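Local atomic coordinates of cell wall surface anchor family protein (Streptococcus agalactiae serogroup V, PDB entry 3PF2), a protein that forms the shaft of the type 1 pilus of this bacterium as its major pilin, here a calcium-binding C-terminal fragment with Ig-like folds. Residues A[247-252]-A[293-298]. Residues are numbered along the deposited sequence; the frame is centred on the assembly and turned at random.
Sequences TFEIKG and TSYNTK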
ATOM      1  N   THR A 247     -23.812  -1.746  16.927  1.00 15.16           N
ATOM      2  CA  THR A 247     -22.455  -1.839  16.362  1.00 14.99           C
ATOM      3  C   THR A 247     -22.283  -1.094  15.046  1.00 14.16           C
ATOM      4  O   THR A 247     -23.242  -0.862  14.307  1.00 14.15           O
ATOM      5  CB  THR A 247     -21.987  -3.297  16.134  1.00 15.07           C
ATOM      6  OG1 THR A 247     -22.697  -3.856  15.025  1.00 15.67           O
ATOM      7  CG2 THR A 247     -22.167  -4.139  17.386  1.00 15.77           C
ATOM      8  N   PHE A 248     -21.038  -0.702  14.786  1.00 13.17           N
ATOM      9  CA  PHE A 248     -20.606  -0.283  13.470  1.00 12.34           C
ATOM     10  C   PHE A 248     -19.089  -0.304  13.410  1.00 12.50           C
ATOM     11  O   PHE A 248     -18.433  -0.473  14.441  1.00 11.95           O
ATOM     12  CB  PHE A 248     -21.199   1.073  13.049  1.00 12.59           C
ATOM     13  CG  PHE A 248     -20.794   2.246  13.912  1.00 11.51           C
ATOM     14  CD1 PHE A 248     -19.830   3.148  13.453  1.00 11.67           C
ATOM     15  CD2 PHE A 248     -21.410   2.494  15.136  1.00 12.91           C
ATOM     16  CE1 PHE A 248     -19.476   4.264  14.200  1.00 11.98           C
ATOM     17  CE2 PHE A 248     -21.056   3.608  15.911  1.00 11.83           C
ATOM     18  CZ  PHE A 248     -20.085   4.500  15.433  1.00 11.52           C
ATOM     19  N   GLU A 249     -18.553  -0.159  12.205  1.00 12.18           N
ATOM     20  CA  GLU A 249     -17.111  -0.300  11.974  1.00 12.34           C
ATOM     21  C   GLU A 249     -16.659   0.587  10.828  1.00 12.19           C
ATOM     22  O   GLU A 249     -17.468   1.017  10.008  1.00 11.97           O
ATOM     23  CB  GLU A 249     -16.768  -1.756  11.613  1.00 13.26           C
ATOM     24  CG  GLU A 249     -17.127  -2.793  12.680  1.00 14.47           C
ATOM     25  CD  GLU A 249     -16.764  -4.198  12.275  1.00 15.14           C
ATOM     26  OE1 GLU A 249     -16.390  -4.409  11.093  1.00 15.78           O
ATOM     27  OE2 GLU A 249     -16.850  -5.088  13.150  1.00 17.23           O
ATOM     28  N   ILE A 250     -15.356   0.871  10.778  1.00 11.56           N
ATOM     29  CA  ILE A 250     -14.754   1.449   9.582  1.00 11.29           C
ATOM     30  C   ILE A 250     -13.515   0.612   9.270  1.00 11.70           C
ATOM     31  O   ILE A 250     -12.717   0.315  10.166  1.00 11.67           O
ATOM     32  CB  ILE A 250     -14.432   2.966   9.750  1.00 11.25           C
ATOM     33  CG1 ILE A 250     -13.843   3.563   8.461  1.00 12.50           C
ATOM     34  CG2 ILE A 250     -13.480   3.205  10.929  1.00 10.89           C
ATOM     35  CD1 ILE A 250     -14.828   3.632   7.290  1.00 12.44           C
ATOM     36  N   LYS A 251     -13.365   0.232   8.005  1.00 11.51           N
ATOM     37  CA  LYS A 251     -12.248  -0.615   7.585  1.00 11.40           C
ATOM     38  C   LYS A 251     -11.393   0.095   6.549  1.00 11.73           C
ATOM     39  O   LYS A 251     -11.907   0.651   5.573  1.00 12.83           O
ATOM     40  CB  LYS A 251     -12.745  -1.955   7.020  1.00 11.07           C
ATOM     41  CG  LYS A 251     -13.635  -2.741   7.983  1.00 12.90           C
ATOM     42  CD  LYS A 251     -14.000  -4.121   7.452  1.00 14.22           C
ATOM     43  CE  LYS A 251     -12.831  -5.083   7.598  1.00 16.40           C
ATOM     44  NZ  LYS A 251     -13.229  -6.524   7.446  1.00 18.58           N
ATOM     45  N   GLY A 252     -10.088   0.093   6.780  1.00 11.35           N
ATOM     46  CA  GLY A 252      -9.158   0.558   5.763  1.00 11.14           C
ATOM     47  C   GLY A 252      -8.655   1.980   5.907  1.00 11.36           C
ATOM     48  O   GLY A 252      -8.445   2.666   4.912  1.00 11.61           O
ATOM     49  N   THR A 293      -3.754  -3.067  16.308  1.00 11.88           N
ATOM     50  CA  THR A 293      -4.643  -3.994  17.008  1.00 12.31           C
ATOM     51  C   THR A 293      -6.046  -3.443  17.289  1.00 12.05           C
ATOM     52  O   THR A 293      -6.761  -3.964  18.153  1.00 12.77           O
ATOM     53  CB  THR A 293      -4.008  -4.493  18.343  1.00 12.37           C
ATOM     54  OG1 THR A 293      -3.726  -3.362  19.196  1.00 14.04           O
ATOM     55  CG2 THR A 293      -2.717  -5.260  18.070  1.00 14.16           C
ATOM     56  N   SER A 294      -6.453  -2.415  16.555  1.00 11.32           N
ATOM     57  CA  SER A 294      -7.760  -1.785  16.802  1.00 11.44           C
ATOM     58  C   SER A 294      -8.906  -2.463  16.048  1.00 11.21           C
ATOM     59  O   SER A 294     -10.066  -2.076  16.192  1.00 10.98           O
ATOM     60  CB  SER A 294      -7.701  -0.268  16.490  1.00 10.62           C
ATOM     61  OG  SER A 294      -7.208  -0.025  15.183  1.00 11.26           O
ATOM     62  N   TYR A 295      -8.591  -3.485  15.245  1.00 11.83           N
ATOM     63  CA  TYR A 295      -9.630  -4.207  14.514  1.00 12.59           C
ATOM     64  C   TYR A 295      -9.481  -5.711  14.773  1.00 12.47           C
ATOM     65  O   TYR A 295     -10.426  -6.370  15.180  1.00 12.83           O
ATOM     66  CB  TYR A 295      -9.619  -3.904  13.004  1.00 12.71           C
ATOM     67  CG  TYR A 295     -10.874  -4.438  12.323  1.00 12.56           C
ATOM     68  CD1 TYR A 295     -12.045  -3.680  12.287  1.00 14.19           C
ATOM     69  CD2 TYR A 295     -10.892  -5.707  11.743  1.00 14.13           C
ATOM     70  CE1 TYR A 295     -13.198  -4.166  11.684  1.00 14.76           C
ATOM     71  CE2 TYR A 295     -12.032  -6.200  11.129  1.00 13.14           C
ATOM     72  CZ  TYR A 295     -13.188  -5.426  11.112  1.00 15.78           C
ATOM     73  OH  TYR A 295     -14.329  -5.902  10.512  1.00 14.63           O
ATOM     74  N   ASN A 296      -8.288  -6.223  14.517  1.00 13.44           N
ATOM     75  CA  ASN A 296      -7.879  -7.582  14.858  1.00 13.44           C
ATOM     76  C   ASN A 296      -6.935  -7.568  16.037  1.00 14.02           C
ATOM     77  O   ASN A 296      -6.020  -6.753  16.090  1.00 13.63           O
ATOM     78  CB  ASN A 296      -7.150  -8.200  13.658  1.00 13.28           C
ATOM     79  CG  ASN A 296      -8.003  -8.217  12.400  1.00 13.69           C
ATOM     80  OD1 ASN A 296      -7.562  -7.787  11.320  1.00 16.66           O
ATOM     81  ND2 ASN A 296      -9.223  -8.713  12.525  1.00 12.37           N
ATOM     82  N   THR A 297      -7.105  -8.502  16.973  1.00 14.84           N
ATOM     83  CA  THR A 297      -6.222  -8.538  18.138  1.00 15.89           C
ATOM     84  C   THR A 297      -4.854  -9.082  17.767  1.00 16.14           C
ATOM     85  O   THR A 297      -3.844  -8.668  18.341  1.00 16.69           O
ATOM     86  CB  THR A 297      -6.800  -9.394  19.287  1.00 16.23           C
ATOM     87  OG1 THR A 297      -6.980 -10.742  18.823  1.00 17.48           O
ATOM     88  CG2 THR A 297      -8.144  -8.820  19.767  1.00 17.04           C
ATOM     89  N   LYS A 298      -4.823 -10.001  16.800  1.00 15.97           N
ATOM     90  CA  LYS A 298      -3.559 -10.631  16.407  1.00 16.39           C
ATOM     91  C   LYS A 298      -3.372 -10.712  14.874  1.00 16.14           C
ATOM     92  O   LYS A 298      -3.353 -11.800  14.293  1.00 15.84           O
ATOM     93  CB  LYS A 298      -3.429 -12.000  17.092  1.00 16.80           C
ATOM     94  CG  LYS A 298      -3.324 -11.906  18.615  1.00 19.00           C
ATOM     95  CD  LYS A 298      -2.999 -13.263  19.273  1.00 23.56           C
ATOM     96  CE  LYS A 298      -2.931 -13.130  20.805  1.00 26.78           C
ATOM     97  NZ  LYS A 298      -2.539 -14.406  21.486  1.00 29.30           N
TER
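Y295, reaching from a loop to a strand, is a worked example of a buried tyrosine whose hydroxyl is both donor and acceptor. Y295 OH gives its hydrogen to E249 OE1 at 2.6 Å, and K251 NZ approaches the same hydroxyl oxygen, Y295 OH, at 3.3 Å in a weak hydrogen bond. The phenol thus sits between a carboxylate and an ammonium group two residues apart on one strand. E249 OE1 comes in at the ring's edge, close to the ring plane, 3.3 Å from Y295 CE1. Carboxylate and ring stand almost perpendicular, their planes 84° apart, and the hydroxyl meets OE1 from above the carboxylate plane, 36° out of it. The lysine contributes carbon as well as charge: its chain bends at chi3, bringing CE to 3.5 Å from Y295 CZ on an oblique line to the ring.

In a second shell, each charged group has a salt-bridge partner outside the two segments. E249 OE2 pairs with R185, and K251 NZ with D305, its stronger polar partner, so the hydroxyl lies between two ion pairs, bonded firmly to the first and only weakly to the second; their opposite charges probably polarise it. Y295 CG lies anti to the backbone N (chi1 -168°), which carries the ring from the loop across to the strand, while a backbone hydrogen bond to A309 holds the residue, and its side chain also touches L146 and A307.

Within the prealbumin-like domain, this side-chain bridge ties the loop between strands 286-290 and 312-316 to strand 247-253, which pairs antiparallel with strand 178-190. R185 belongs to that neighbouring strand and touches the Y295 side chain, bringing strand 178-190 into the same cluster.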